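Long-range contacts in OmpA family protein (Klebsiella pneumoniae subsp. pneumoniae, PDB 7RJJ), which probably binds cell-wall peptidoglycan through this OmpA-like domain, here crystallised with D-alanine: residues 6-11 with 113-118; 43-48 with 84-89. One frame throughout, in Å; residues are numbered along the deposited sequence.

Both contacts belong to one mixed four-stranded sheet, in the order 7-8, 112-117, 43-49, 86-90. Interaction 1 adds the short N-terminal strand antiparallel to 112-117 at one margin; interaction 2 joins 43-48 in parallel to the opposite margin strand. Their centres lie 9 Å apart, and the inner strands 112-117 and 43-49 connect them directly: V117 N sits 2.8 Å from L44 O and E113 N 2.8 Å from A48 O, both probable hydrogen bonds. W43 of interaction 2 also packs on L116 and P118 of interaction 1. Bound D-alanine lies beyond one end of the sheet, about 12 Å from the S11 side chain and about 14 Å from that of A48.

Interaction 1: residues 6-11 with 113-118; sequences VIRLDS and EISLVP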
loop_
_atom_site.group_PDB
_atom_site.type_symbol
_atom_site.label_atom_id
_atom_site.label_comp_id
_atom_site.label_asym_id
_atom_site.label_seq_id
_atom_site.Cartn_x
_atom_site.Cartn_y
_atom_site.Cartn_z
ATOM N N VAL A 6 8.928 -13.373 -6.008
ATOM C CA VAL A 6 8.418 -12.106 -5.408
ATOM C C VAL A 6 7.493 -12.522 -4.263
ATOM O O VAL A 6 6.821 -13.555 -4.402
ATOM C CB VAL A 6 7.690 -11.244 -6.455
ATOM C CG1 VAL A 6 6.865 -10.126 -5.833
ATOM C CG2 VAL A 6 8.667 -10.694 -7.481
ATOM N N ILE A 7 7.529 -11.802 -3.148
ATOM C CA ILE A 7 6.655 -12.135 -1.984
ATOM C C ILE A 7 5.547 -11.084 -1.935
ATOM O O ILE A 7 5.871 -9.906 -1.863
ATOM C CB ILE A 7 7.464 -12.180 -0.671
ATOM C CG1 ILE A 7 8.632 -13.166 -0.750
ATOM C CG2 ILE A 7 6.562 -12.462 0.525
ATOM C CD1 ILE A 7 8.232 -14.582 -1.093
ATOM N N ARG A 8 4.287 -11.506 -1.992
ATOM C CA ARG A 8 3.168 -10.527 -1.924
ATOM C C ARG A 8 2.632 -10.523 -0.495
ATOM O O ARG A 8 2.315 -11.611 0.013
ATOM C CB ARG A 8 2.109 -10.863 -2.977
ATOM C CG ARG A 8 2.633 -10.641 -4.385
ATOM C CD ARG A 8 1.767 -11.133 -5.520
ATOM N NE ARG A 8 2.449 -10.791 -6.765
ATOM C CZ ARG A 8 3.464 -11.469 -7.299
ATOM N NH1 ARG A 8 4.005 -11.049 -8.432
ATOM N NH2 ARG A 8 3.942 -12.549 -6.702
ATOM N N LEU A 9 2.605 -9.355 0.146
ATOM C CA LEU A 9 2.070 -9.288 1.525
ATOM C C LEU A 9 0.551 -9.172 1.430
ATOM O O LEU A 9 0.069 -8.923 0.335
ATOM C CB LEU A 9 2.692 -8.105 2.265
ATOM C CG LEU A 9 4.220 -8.084 2.271
ATOM C CD1 LEU A 9 4.736 -6.995 3.196
ATOM C CD2 LEU A 9 4.779 -9.438 2.667
ATOM N N ASP A 10 -0.169 -9.418 2.521
ATOM C CA ASP A 10 -1.649 -9.297 2.456
ATOM C C ASP A 10 -2.026 -7.833 2.211
ATOM O O ASP A 10 -1.311 -6.954 2.704
ATOM C CB ASP A 10 -2.312 -9.835 3.724
ATOM C CG ASP A 10 -2.241 -11.344 3.859
ATOM O OD1 ASP A 10 -1.147 -11.903 3.672
ATOM O OD2 ASP A 10 -3.299 -11.951 4.080
ATOM N N SER A 11 -3.119 -7.606 1.473
ATOM C CA SER A 11 -3.657 -6.251 1.185
ATOM C C SER A 11 -4.004 -5.551 2.495
ATOM O O SER A 11 -4.375 -6.217 3.459
ATOM C CB SER A 11 -4.885 -6.348 0.314
ATOM O OG SER A 11 -5.310 -5.055 -0.088
ATOM N N GLU A 113 -1.050 -2.445 -1.398
ATOM C CA GLU A 113 -0.500 -3.806 -1.592
ATOM C C GLU A 113 1.027 -3.676 -1.570
ATOM O O GLU A 113 1.531 -2.677 -2.139
ATOM C CB GLU A 113 -0.931 -4.372 -2.948
ATOM C CG GLU A 113 -2.433 -4.481 -3.158
ATOM C CD GLU A 113 -3.132 -5.621 -2.441
ATOM O OE1 GLU A 113 -2.444 -6.383 -1.704
ATOM O OE2 GLU A 113 -4.367 -5.772 -2.648
ATOM N N ILE A 114 1.719 -4.597 -0.906
ATOM C CA ILE A 114 3.209 -4.563 -0.850
ATOM C C ILE A 114 3.748 -5.853 -1.474
ATOM O O ILE A 114 3.223 -6.950 -1.162
ATOM C CB ILE A 114 3.712 -4.350 0.593
ATOM C CG1 ILE A 114 3.254 -2.999 1.150
ATOM C CG2 ILE A 114 5.227 -4.491 0.668
ATOM C CD1 ILE A 114 3.563 -2.784 2.613
ATOM N N SER A 115 4.715 -5.706 -2.378
ATOM C CA SER A 115 5.391 -6.874 -2.990
ATOM C C SER A 115 6.884 -6.750 -2.686
ATOM O O SER A 115 7.410 -5.626 -2.839
ATOM C CB SER A 115 5.152 -6.946 -4.464
ATOM O OG SER A 115 3.773 -7.076 -4.752
ATOM N N LEU A 116 7.521 -7.831 -2.234
ATOM C CA LEU A 116 8.986 -7.788 -1.949
ATOM C C LEU A 116 9.711 -8.426 -3.143
ATOM O O LEU A 116 9.398 -9.573 -3.498
ATOM C CB LEU A 116 9.264 -8.479 -0.616
ATOM C CG LEU A 116 8.378 -8.024 0.547
ATOM C CD1 LEU A 116 8.699 -8.797 1.816
ATOM C CD2 LEU A 116 8.511 -6.533 0.789
ATOM N N VAL A 117 10.607 -7.666 -3.772
ATOM C CA VAL A 117 11.276 -8.115 -5.023
ATOM C C VAL A 117 12.760 -8.317 -4.740
ATOM O O VAL A 117 13.470 -7.378 -4.404
ATOM C CB VAL A 117 11.031 -7.095 -6.150
ATOM C CG1 VAL A 117 11.656 -7.543 -7.451
ATOM C CG2 VAL A 117 9.543 -6.810 -6.324
ATOM N N PRO A 118 13.262 -9.563 -4.810
ATOM C CA PRO A 118 14.671 -9.827 -4.522
ATOM C C PRO A 118 15.669 -9.474 -5.639
ATOM O O PRO A 118 16.816 -9.189 -5.304
ATOM C CB PRO A 118 14.678 -11.345 -4.275
ATOM C CG PRO A 118 13.544 -11.870 -5.129
ATOM C CD PRO A 118 12.493 -10.781 -5.099
#
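Residues 6-11 run antiparallel to 113-118, their end-to-end directions 164° apart, with I7 and L116 as a hydrogen-bonded pair and R8 and S115 as the non-hydrogen-bonded pair beside it. Strand 7-8 is thus an outermost strand of the mixed sheet, added to 112-117, the last strand of the OmpA-like domain. I7 N donates to L116 O at 2.9 Å, and L116 N returns a nearly straight bond to I7 O at 2.7 Å. Past the short strand, L9 N still reaches I114 O at 2.8 Å, almost along the C=O axis. The L9 side chain crosses I114 obliquely, with CD1 3.6 Å from I114 CG2, and crosses L116 at about a right angle, where CD2 meets CD1. On the face of R8 and S115, V6 CG1 lies over one face of the R8 guanidinium, toward its rim. E113 bends at chi2 (-76°) and brings OE2 2.8 Å from S11 OG in a weak hydrogen bond; R111 forms a salt bridge to the same OE2 and probably holds E113 ionised. The contact is two-sided: L9, I114 and L116 are apolar beneath helix 27-38, while R8 and S115 form the polar face.

Interaction 2: residues 43-48 with 84-89; sequences WLIVVA and SCFAVQ
Four backbone hydrogen bonds join 43-48 to 84-89, alternating in direction as parallel strands require. I45 N donates to C85 O at 2.8 Å and V47 N to A87 O at 2.8 Å, both nearly straight; A87 N and Q89 N give back to I45 O and V47 O, with A87 N standing 27° out of the carbonyl plane. I45 and V47 share their face with F86 and V88. The I45 side chain lies alongside the F86 ring, its CD1 4.2 Å from the ring centroid in an off-centre CH-pi contact, and that same methyl reaches back to C85 CB at 3.6 Å. V47 CG2 instead touches the ring at its edge, near the plane, 4.0 Å from F86 CD1. Helix 57-77 links the two strands in sequence, making a beta-alpha-beta unit of the OmpA-like fold, and packs on this face: A68 against V47, R72 and M75 against F86. On the other face, L44, with CG anti to its N and chi2 at 68°, brings CD1 onto A87 CB. Q89 extends fully through CG and lays OE1 between V46 CG1 and A48 CB, 3.6 Å from each. Further out, C85 SG is tied by a disulfide to C123, fixing the C-terminal tail beside the start of strand 86-90, and S84 OG hydrogen-bonds A122 O next to it.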
loop_
_atom_site.group_PDB
_atom_site.type_symbol
_atom_site.label_atom_id
_atom_site.label_comp_id
_atom_site.label_asym_id
_atom_site.label_seq_id
_atom_site.Cartn_x
_atom_site.Cartn_y
_atom_site.Cartn_z
ATOM N N TRP A 43 15.464 -6.475 0.262
ATOM C CA TRP A 43 14.560 -6.705 -0.897
ATOM C C TRP A 43 13.891 -5.377 -1.274
ATOM O O TRP A 43 13.599 -4.588 -0.350
ATOM C CB TRP A 43 13.500 -7.758 -0.552
ATOM C CG TRP A 43 13.995 -9.163 -0.411
ATOM C CD1 TRP A 43 15.092 -9.610 0.269
ATOM C CD2 TRP A 43 13.293 -10.336 -0.848
ATOM N NE1 TRP A 43 15.159 -10.975 0.206
ATOM C CE2 TRP A 43 14.062 -11.449 -0.463
ATOM C CE3 TRP A 43 12.109 -10.543 -1.559
ATOM C CZ2 TRP A 43 13.682 -12.756 -0.770
ATOM C CZ3 TRP A 43 11.733 -11.829 -1.858
ATOM C CH2 TRP A 43 12.502 -12.921 -1.459
ATOM N N LEU A 44 13.667 -5.129 -2.564
ATOM C CA LEU A 44 12.901 -3.921 -2.962
ATOM C C LEU A 44 11.466 -4.067 -2.437
ATOM O O LEU A 44 10.845 -5.134 -2.688
ATOM C CB LEU A 44 12.888 -3.768 -4.484
ATOM C CG LEU A 44 12.099 -2.571 -5.011
ATOM C CD1 LEU A 44 12.776 -1.260 -4.629
ATOM C CD2 LEU A 44 11.921 -2.653 -6.523
ATOM N N ILE A 45 10.962 -3.028 -1.778
ATOM C CA ILE A 45 9.587 -2.999 -1.200
ATOM C C ILE A 45 8.737 -2.208 -2.184
ATOM O O ILE A 45 8.852 -0.962 -2.201
ATOM C CB ILE A 45 9.569 -2.386 0.216
ATOM C CG1 ILE A 45 10.615 -3.020 1.136
ATOM C CG2 ILE A 45 8.175 -2.455 0.831
ATOM C CD1 ILE A 45 10.826 -2.264 2.415
ATOM N N VAL A 46 7.981 -2.907 -3.024
ATOM C CA VAL A 46 7.126 -2.182 -3.995
ATOM C C VAL A 46 5.804 -1.905 -3.281
ATOM O O VAL A 46 5.113 -2.868 -2.912
ATOM C CB VAL A 46 6.949 -2.952 -5.316
ATOM C CG1 VAL A 46 5.919 -2.287 -6.225
ATOM C CG2 VAL A 46 8.274 -3.145 -6.033
ATOM N N VAL A 47 5.490 -0.633 -3.083
ATOM C CA VAL A 47 4.267 -0.219 -2.341
ATOM C C VAL A 47 3.273 0.341 -3.364
ATOM O O VAL A 47 3.565 1.393 -3.950
ATOM C CB VAL A 47 4.606 0.806 -1.242
ATOM C CG1 VAL A 47 3.395 1.067 -0.357
ATOM C CG2 VAL A 47 5.782 0.360 -0.393
ATOM N N ALA A 48 2.171 -0.371 -3.592
ATOM C CA ALA A 48 1.180 0.007 -4.625
ATOM C C ALA A 48 -0.127 0.457 -3.978
ATOM O O ALA A 48 -0.701 -0.315 -3.156
ATOM C CB ALA A 48 0.954 -1.150 -5.563
ATOM N N SER A 84 15.734 4.060 0.930
ATOM C CA SER A 84 16.040 3.521 -0.426
ATOM C C SER A 84 15.375 2.161 -0.668
ATOM O O SER A 84 15.369 1.728 -1.828
ATOM C CB SER A 84 17.523 3.419 -0.662
ATOM O OG SER A 84 18.115 2.459 0.187
ATOM N N CYS A 85 14.815 1.521 0.362
ATOM C CA CYS A 85 14.200 0.176 0.154
ATOM C C CYS A 85 12.904 0.254 -0.658
ATOM O O CYS A 85 12.513 -0.778 -1.244
ATOM C CB CYS A 85 13.819 -0.469 1.481
ATOM S SG CYS A 85 15.219 -0.747 2.589
ATOM N N PHE A 86 12.272 1.427 -0.692
ATOM C CA PHE A 86 10.908 1.545 -1.266
ATOM C C PHE A 86 10.849 2.058 -2.709
ATOM O O PHE A 86 11.709 2.842 -3.163
ATOM C CB PHE A 86 10.092 2.514 -0.414
ATOM C CG PHE A 86 10.057 2.159 1.049
ATOM C CD1 PHE A 86 9.107 1.285 1.537
ATOM C CD2 PHE A 86 10.990 2.682 1.935
ATOM C CE1 PHE A 86 9.077 0.945 2.881
ATOM C CE2 PHE A 86 10.960 2.340 3.278
ATOM C CZ PHE A 86 9.998 1.475 3.746
ATOM N N ALA A 87 9.816 1.571 -3.406
ATOM C CA ALA A 87 9.423 2.042 -4.751
ATOM C C ALA A 87 7.903 2.192 -4.694
ATOM O O ALA A 87 7.229 1.184 -4.330
ATOM C CB ALA A 87 9.891 1.106 -5.834
ATOM N N VAL A 88 7.385 3.408 -4.908
ATOM C CA VAL A 88 5.910 3.588 -4.763
ATOM C C VAL A 88 5.252 3.637 -6.136
ATOM O O VAL A 88 5.784 4.265 -7.059
ATOM C CB VAL A 88 5.509 4.772 -3.855
ATOM C CG1 VAL A 88 6.046 4.592 -2.435
ATOM C CG2 VAL A 88 5.887 6.113 -4.401
ATOM N N GLN A 89 4.077 3.013 -6.205
ATOM C CA GLN A 89 3.299 2.795 -7.443
ATOM C C GLN A 89 1.834 3.131 -7.186
ATOM O O GLN A 89 1.403 2.989 -6.039
ATOM C CB GLN A 89 3.420 1.313 -7.802
ATOM C CG GLN A 89 2.670 0.883 -9.048
ATOM C CD GLN A 89 2.825 -0.601 -9.295
ATOM O OE1 GLN A 89 3.186 -1.368 -8.408
ATOM N NE2 GLN A 89 2.506 -1.029 -10.501
#